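Local coordinates for separin (Saccharomyces cerevisiae, PDB 5U1T), which is a caspase-like cysteine protease that cleaves the Scc1 subunit of cohesin at anaphase onset, triggering chromosome segregation, and is held inactive by securin for most of the cell cycle, at residues 63-68 and 549-554; 459-464 and 496-501. All coordinates share one frame; numbering follows the deposited sequence.

Contact 1 (63-68 and 549-554); sequences KSHHMW and KLHLLN
H65 and H551 form an offset stack, their planes 15° apart and their centroids 4.2 Å from each other. CD2 of H551 sits over one face of the H65 ring toward its rim, while H65 presents its CB over the centre of the H551 ring, a CH-pi contact of 3.7 Å to the centroid. In the plane of the H65 ring, ND1 donates to L550 O at 2.8 Å in a nearly straight bond (161°). Two residues on from L550, L552 N donates to H65 O over 2.9 Å. Beside these two hydrogen bonds M67 folds back over the opposing backbone: chi2 of -66° turns SD back to 3.5 Å from H551 C, and CE reaches on toward L550. H66 adds apolar contact through CB, which meets L552 CB at 3.7 Å.

A second shell fixes the rings. H551 ND1 accepts from L553 N at 3.1 Å, the donor tilted from the ring plane, and its NE2 is bonded to E501, on the helix 501-509; H66 NE2 is held by S500. The contact joins the turn that ends helix 48-64 to the loop before helix 557-572. With ND1 accepting and NE2 facing a carboxylate, H551 is likely to be the tautomer protonated on NE2, whereas H65 needs its proton on ND1; the hydrogen bonds at the ring nitrogens, more than the stack, would then set the tautomer of each buried imidazole.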
loop_
_atom_site.group_PDB
_atom_site.type_symbol
_atom_site.label_atom_id
_atom_site.label_comp_id
_atom_site.label_asym_id
_atom_site.label_seq_id
_atom_site.Cartn_x
_atom_site.Cartn_y
_atom_site.Cartn_z
ATOM N N LYS A 63 7.467 40.787 -19.236
ATOM C CA LYS A 63 6.959 40.826 -17.889
ATOM C C LYS A 63 6.214 39.543 -17.625
ATOM O O LYS A 63 6.289 38.976 -16.533
ATOM C CB LYS A 63 6.034 42.026 -17.710
ATOM C CG LYS A 63 5.629 42.286 -16.300
ATOM C CD LYS A 63 5.244 43.735 -16.126
ATOM C CE LYS A 63 3.887 44.052 -16.766
ATOM N NZ LYS A 63 2.744 43.679 -15.882
ATOM N N SER A 64 5.488 39.081 -18.634
ATOM C CA SER A 64 4.634 37.936 -18.439
ATOM C C SER A 64 5.442 36.652 -18.318
ATOM O O SER A 64 5.021 35.727 -17.628
ATOM C CB SER A 64 3.644 37.812 -19.571
ATOM O OG SER A 64 2.729 36.783 -19.281
ATOM N N HIS A 65 6.594 36.596 -18.984
ATOM C CA HIS A 65 7.394 35.380 -18.995
ATOM C C HIS A 65 8.571 35.480 -18.049
ATOM O O HIS A 65 9.547 34.774 -18.214
ATOM C CB HIS A 65 7.900 35.074 -20.409
ATOM C CG HIS A 65 6.806 34.876 -21.412
ATOM N ND1 HIS A 65 7.058 34.558 -22.730
ATOM C CD2 HIS A 65 5.458 34.946 -21.293
ATOM C CE1 HIS A 65 5.909 34.446 -23.380
ATOM N NE2 HIS A 65 4.924 34.668 -22.527
ATOM N N HIS A 66 8.477 36.407 -17.098
ATOM C CA HIS A 66 9.527 36.676 -16.102
ATOM C C HIS A 66 10.953 36.917 -16.650
ATOM O O HIS A 66 11.928 36.747 -15.934
ATOM C CB HIS A 66 9.550 35.523 -15.082
ATOM C CG HIS A 66 8.393 35.545 -14.129
ATOM N ND1 HIS A 66 8.538 35.314 -12.777
ATOM C CD2 HIS A 66 7.083 35.811 -14.328
ATOM C CE1 HIS A 66 7.361 35.433 -12.186
ATOM N NE2 HIS A 66 6.466 35.736 -13.107
ATOM N N MET A 67 11.073 37.335 -17.902
ATOM C CA MET A 67 12.374 37.558 -18.524
ATOM C C MET A 67 12.910 38.973 -18.235
ATOM O O MET A 67 12.890 39.849 -19.111
ATOM C CB MET A 67 12.257 37.339 -20.030
ATOM C CG MET A 67 12.084 35.910 -20.427
ATOM S SD MET A 67 13.592 35.011 -20.003
ATOM C CE MET A 67 14.507 35.144 -21.533
ATOM N N TRP A 68 13.380 39.207 -17.015
ATOM C CA TRP A 68 13.560 40.577 -16.535
ATOM C C TRP A 68 14.720 41.318 -17.194
ATOM O O TRP A 68 14.704 42.542 -17.299
ATOM C CB TRP A 68 13.771 40.593 -15.022
ATOM C CG TRP A 68 12.913 39.615 -14.199
ATOM C CD1 TRP A 68 13.366 38.610 -13.382
ATOM C CD2 TRP A 68 11.478 39.598 -14.085
ATOM N NE1 TRP A 68 12.312 37.973 -12.780
ATOM C CE2 TRP A 68 11.144 38.547 -13.200
ATOM C CE3 TRP A 68 10.452 40.348 -14.656
ATOM C CZ2 TRP A 68 9.821 38.246 -12.864
ATOM C CZ3 TRP A 68 9.137 40.038 -14.330
ATOM C CH2 TRP A 68 8.834 38.997 -13.444
ATOM N N LYS A 549 10.800 31.812 -27.535
ATOM C CA LYS A 549 12.196 32.217 -27.519
ATOM C C LYS A 549 12.550 32.839 -26.166
ATOM O O LYS A 549 13.560 32.492 -25.550
ATOM C CB LYS A 549 12.478 33.165 -28.686
ATOM C CG LYS A 549 12.448 32.452 -30.062
ATOM C CD LYS A 549 12.127 33.411 -31.240
ATOM C CE LYS A 549 13.267 34.409 -31.529
ATOM N NZ LYS A 549 12.992 35.275 -32.732
ATOM N N LEU A 550 11.676 33.698 -25.670
ATOM C CA LEU A 550 11.919 34.385 -24.412
ATOM C C LEU A 550 10.997 33.868 -23.321
ATOM O O LEU A 550 9.810 34.194 -23.301
ATOM C CB LEU A 550 11.727 35.894 -24.594
ATOM C CG LEU A 550 12.569 36.495 -25.735
ATOM C CD1 LEU A 550 12.335 37.988 -25.872
ATOM C CD2 LEU A 550 14.065 36.197 -25.552
ATOM N N HIS A 551 11.523 33.073 -22.405
ATOM C CA HIS A 551 10.713 32.623 -21.287
ATOM C C HIS A 551 11.601 32.173 -20.154
ATOM O O HIS A 551 12.585 31.493 -20.398
ATOM C CB HIS A 551 9.785 31.491 -21.724
ATOM C CG HIS A 551 8.511 31.417 -20.938
ATOM N ND1 HIS A 551 8.488 31.374 -19.561
ATOM C CD2 HIS A 551 7.220 31.394 -21.337
ATOM C CE1 HIS A 551 7.236 31.331 -19.143
ATOM N NE2 HIS A 551 6.448 31.340 -20.203
ATOM N N LEU A 552 11.279 32.554 -18.923
ATOM C CA LEU A 552 12.044 32.089 -17.772
ATOM C C LEU A 552 11.954 30.565 -17.693
ATOM O O LEU A 552 12.910 29.882 -17.311
ATOM C CB LEU A 552 11.551 32.711 -16.465
ATOM C CG LEU A 552 12.279 32.204 -15.218
ATOM C CD1 LEU A 552 13.719 32.636 -15.248
ATOM C CD2 LEU A 552 11.634 32.663 -13.936
ATOM N N LEU A 553 10.808 30.028 -18.088
ATOM C CA LEU A 553 10.585 28.598 -17.946
ATOM C C LEU A 553 11.482 27.805 -18.893
ATOM O O LEU A 553 11.634 26.604 -18.740
ATOM C CB LEU A 553 9.113 28.249 -18.182
ATOM C CG LEU A 553 8.157 28.770 -17.118
ATOM C CD1 LEU A 553 6.832 28.129 -17.331
ATOM C CD2 LEU A 553 8.677 28.517 -15.730
ATOM N N ASN A 554 12.094 28.480 -19.860
ATOM C CA ASN A 554 13.013 27.785 -20.751
ATOM C C ASN A 554 14.271 27.341 -20.000
ATOM O O ASN A 554 15.014 26.465 -20.451
ATOM C CB ASN A 554 13.377 28.674 -21.947
ATOM C CG ASN A 554 12.283 28.703 -23.007
ATOM O OD1 ASN A 554 11.517 27.733 -23.151
ATOM N ND2 ASN A 554 12.200 29.813 -23.762
#

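Contact 2 (459-464 and 496-501); sequences FNVYCM and FSNSSE
V461 and N498 are joined by the backbone hydrogen bond of this contact, V461 N to N498 O at 3.0 Å and 166°. The same carbonyl also receives a CA-H...O contact from N460, CA to O 3.4 Å, so two successive residues of 459-464 converge on it.

Side-chain bonds to backbone shape both loops. N460 forms an Asx turn, its OD1 accepting from Y462 N at 3.1 Å with the donor above the carbonyl plane, at the entry to the 3-10 turn 461-464. An alanine here would remove that acceptor and would probably leave Y462 N without its mate and the turn less firmly held. On the other loop S499 OG donates to F496 O, and S500 is the N-cap of helix 501-509, its OG bonded to M503 N. Between side chains, OD1 of N498 is bonded to K63 NZ at the end of helix 48-64; the placing of ND2 in the same amide is doubtful.

Apolar contact comes from F459 and F496, whose rings meet obliquely, 5.4 Å between centroids and 64° between planes. CG of F459 stands anti to the backbone N (chi1 -161°), and from there CD2 approaches F496 CB at 3.8 Å; F455 packs on both phenylalanines. V461 brings CG1 to 3.7 Å from N498 OD1 and, nearer the cap, lays CG2 against S500 CB at 4.1 Å.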
loop_
_atom_site.group_PDB
_atom_site.type_symbol
_atom_site.label_atom_id
_atom_site.label_comp_id
_atom_site.label_asym_id
_atom_site.label_seq_id
_atom_site.Cartn_x
_atom_site.Cartn_y
_atom_site.Cartn_z
ATOM N N PHE A 459 -1.117 39.800 -4.984
ATOM C CA PHE A 459 -0.895 38.934 -6.122
ATOM C C PHE A 459 -0.633 39.832 -7.304
ATOM O O PHE A 459 -1.526 40.156 -8.089
ATOM C CB PHE A 459 -2.070 37.988 -6.349
ATOM C CG PHE A 459 -1.733 36.808 -7.191
ATOM C CD1 PHE A 459 -1.015 35.757 -6.665
ATOM C CD2 PHE A 459 -2.129 36.753 -8.515
ATOM C CE1 PHE A 459 -0.694 34.643 -7.444
ATOM C CE2 PHE A 459 -1.816 35.648 -9.305
ATOM C CZ PHE A 459 -1.096 34.597 -8.768
ATOM N N ASN A 460 0.626 40.243 -7.393
ATOM C CA ASN A 460 1.063 41.296 -8.309
ATOM C C ASN A 460 2.488 41.017 -8.736
ATOM O O ASN A 460 3.347 40.792 -7.889
ATOM C CB ASN A 460 0.945 42.681 -7.626
ATOM C CG ASN A 460 1.417 43.833 -8.509
ATOM O OD1 ASN A 460 2.594 44.207 -8.488
ATOM N ND2 ASN A 460 0.482 44.423 -9.258
ATOM N N VAL A 461 2.736 41.040 -10.042
ATOM C CA VAL A 461 4.038 40.660 -10.579
ATOM C C VAL A 461 5.254 41.465 -10.063
ATOM O O VAL A 461 6.349 40.902 -10.001
ATOM C CB VAL A 461 4.031 40.733 -12.115
ATOM C CG1 VAL A 461 4.031 42.141 -12.577
ATOM C CG2 VAL A 461 5.231 40.023 -12.681
ATOM N N TYR A 462 5.110 42.739 -9.679
ATOM C CA TYR A 462 6.294 43.482 -9.240
ATOM C C TYR A 462 6.712 42.974 -7.872
ATOM O O TYR A 462 7.804 43.266 -7.398
ATOM C CB TYR A 462 6.073 45.020 -9.229
ATOM C CG TYR A 462 5.919 45.569 -10.626
ATOM C CD1 TYR A 462 7.029 45.731 -11.455
ATOM C CD2 TYR A 462 4.670 45.870 -11.138
ATOM C CE1 TYR A 462 6.894 46.200 -12.749
ATOM C CE2 TYR A 462 4.522 46.315 -12.414
ATOM C CZ TYR A 462 5.632 46.495 -13.222
ATOM O OH TYR A 462 5.473 46.959 -14.512
ATOM N N CYS A 463 5.857 42.177 -7.250
ATOM C CA CYS A 463 6.247 41.480 -6.028
ATOM C C CYS A 463 7.340 40.416 -6.253
ATOM O O CYS A 463 7.995 40.008 -5.301
ATOM C CB CYS A 463 5.023 40.846 -5.371
ATOM S SG CYS A 463 4.014 42.005 -4.414
ATOM N N MET A 464 7.547 39.989 -7.499
ATOM C CA MET A 464 8.632 39.064 -7.810
ATOM C C MET A 464 10.020 39.670 -7.612
ATOM O O MET A 464 11.004 38.930 -7.551
ATOM C CB MET A 464 8.516 38.557 -9.242
ATOM C CG MET A 464 7.157 37.947 -9.583
ATOM S SD MET A 464 6.678 36.513 -8.586
ATOM C CE MET A 464 8.192 35.609 -8.694
ATOM N N PHE A 496 -6.324 37.517 -12.520
ATOM C CA PHE A 496 -5.881 38.577 -11.638
ATOM C C PHE A 496 -5.090 39.640 -12.363
ATOM O O PHE A 496 -4.251 39.336 -13.211
ATOM C CB PHE A 496 -5.085 37.994 -10.493
ATOM C CG PHE A 496 -5.922 37.148 -9.585
ATOM C CD1 PHE A 496 -6.788 37.741 -8.679
ATOM C CD2 PHE A 496 -5.877 35.753 -9.661
ATOM C CE1 PHE A 496 -7.558 36.971 -7.846
ATOM C CE2 PHE A 496 -6.655 34.980 -8.834
ATOM C CZ PHE A 496 -7.492 35.587 -7.923
ATOM N N SER A 497 -5.393 40.889 -12.027
ATOM C CA SER A 497 -4.810 42.049 -12.692
ATOM C C SER A 497 -3.361 42.269 -12.310
ATOM O O SER A 497 -2.975 42.078 -11.154
ATOM C CB SER A 497 -5.622 43.297 -12.375
ATOM O OG SER A 497 -5.691 43.537 -10.978
ATOM N N ASN A 498 -2.567 42.660 -13.279
ATOM C CA ASN A 498 -1.157 42.924 -13.112
ATOM C C ASN A 498 -0.374 41.778 -12.515
ATOM O O ASN A 498 0.301 41.917 -11.533
ATOM C CB ASN A 498 -0.915 44.245 -12.380
ATOM C CG ASN A 498 0.526 44.705 -12.436
ATOM O OD1 ASN A 498 1.221 44.444 -13.381
ATOM N ND2 ASN A 498 0.968 45.381 -11.426
ATOM N N SER A 499 -0.496 40.621 -13.128
ATOM C CA SER A 499 0.277 39.450 -12.716
ATOM C C SER A 499 0.725 38.692 -13.952
ATOM O O SER A 499 0.107 38.813 -15.020
ATOM C CB SER A 499 -0.538 38.541 -11.792
ATOM O OG SER A 499 -1.758 38.163 -12.407
ATOM N N SER A 500 1.791 37.907 -13.808
ATOM C CA SER A 500 2.338 37.140 -14.911
ATOM C C SER A 500 1.542 35.901 -15.265
ATOM O O SER A 500 0.647 35.461 -14.543
ATOM C CB SER A 500 3.751 36.700 -14.583
ATOM O OG SER A 500 3.711 35.827 -13.478
ATOM N N GLU A 501 1.909 35.343 -16.405
ATOM C CA GLU A 501 1.430 34.060 -16.864
ATOM C C GLU A 501 1.847 32.981 -15.882
ATOM O O GLU A 501 1.048 32.138 -15.484
ATOM C CB GLU A 501 2.005 33.768 -18.239
ATOM C CG GLU A 501 1.575 32.485 -18.803
ATOM C CD GLU A 501 2.151 32.247 -20.175
ATOM O OE1 GLU A 501 3.270 31.693 -20.284
ATOM O OE2 GLU A 501 1.469 32.624 -21.151
#

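From the N terminus, the chain runs through helix 48-64 into segment 63-68, passes through a long run of helices, and returns at 549-554, so contact 1 closes a loop of some 480 residues. Contact 2 lies wholly inside that loop: 459-464 and 496-501 are the turns before and after helix 470-485, and 31 residues separate them. The two contacts are nested and do not cross, with centres about 14 Å apart. They also meet directly, since the end of helix 48-64 and the loop before helix 557-572 both touch the 496-501 loop. Together they tie helix 48-64, the start of helix 501-509 and the approach to helix 557-572, away from the probable catalytic cysteine.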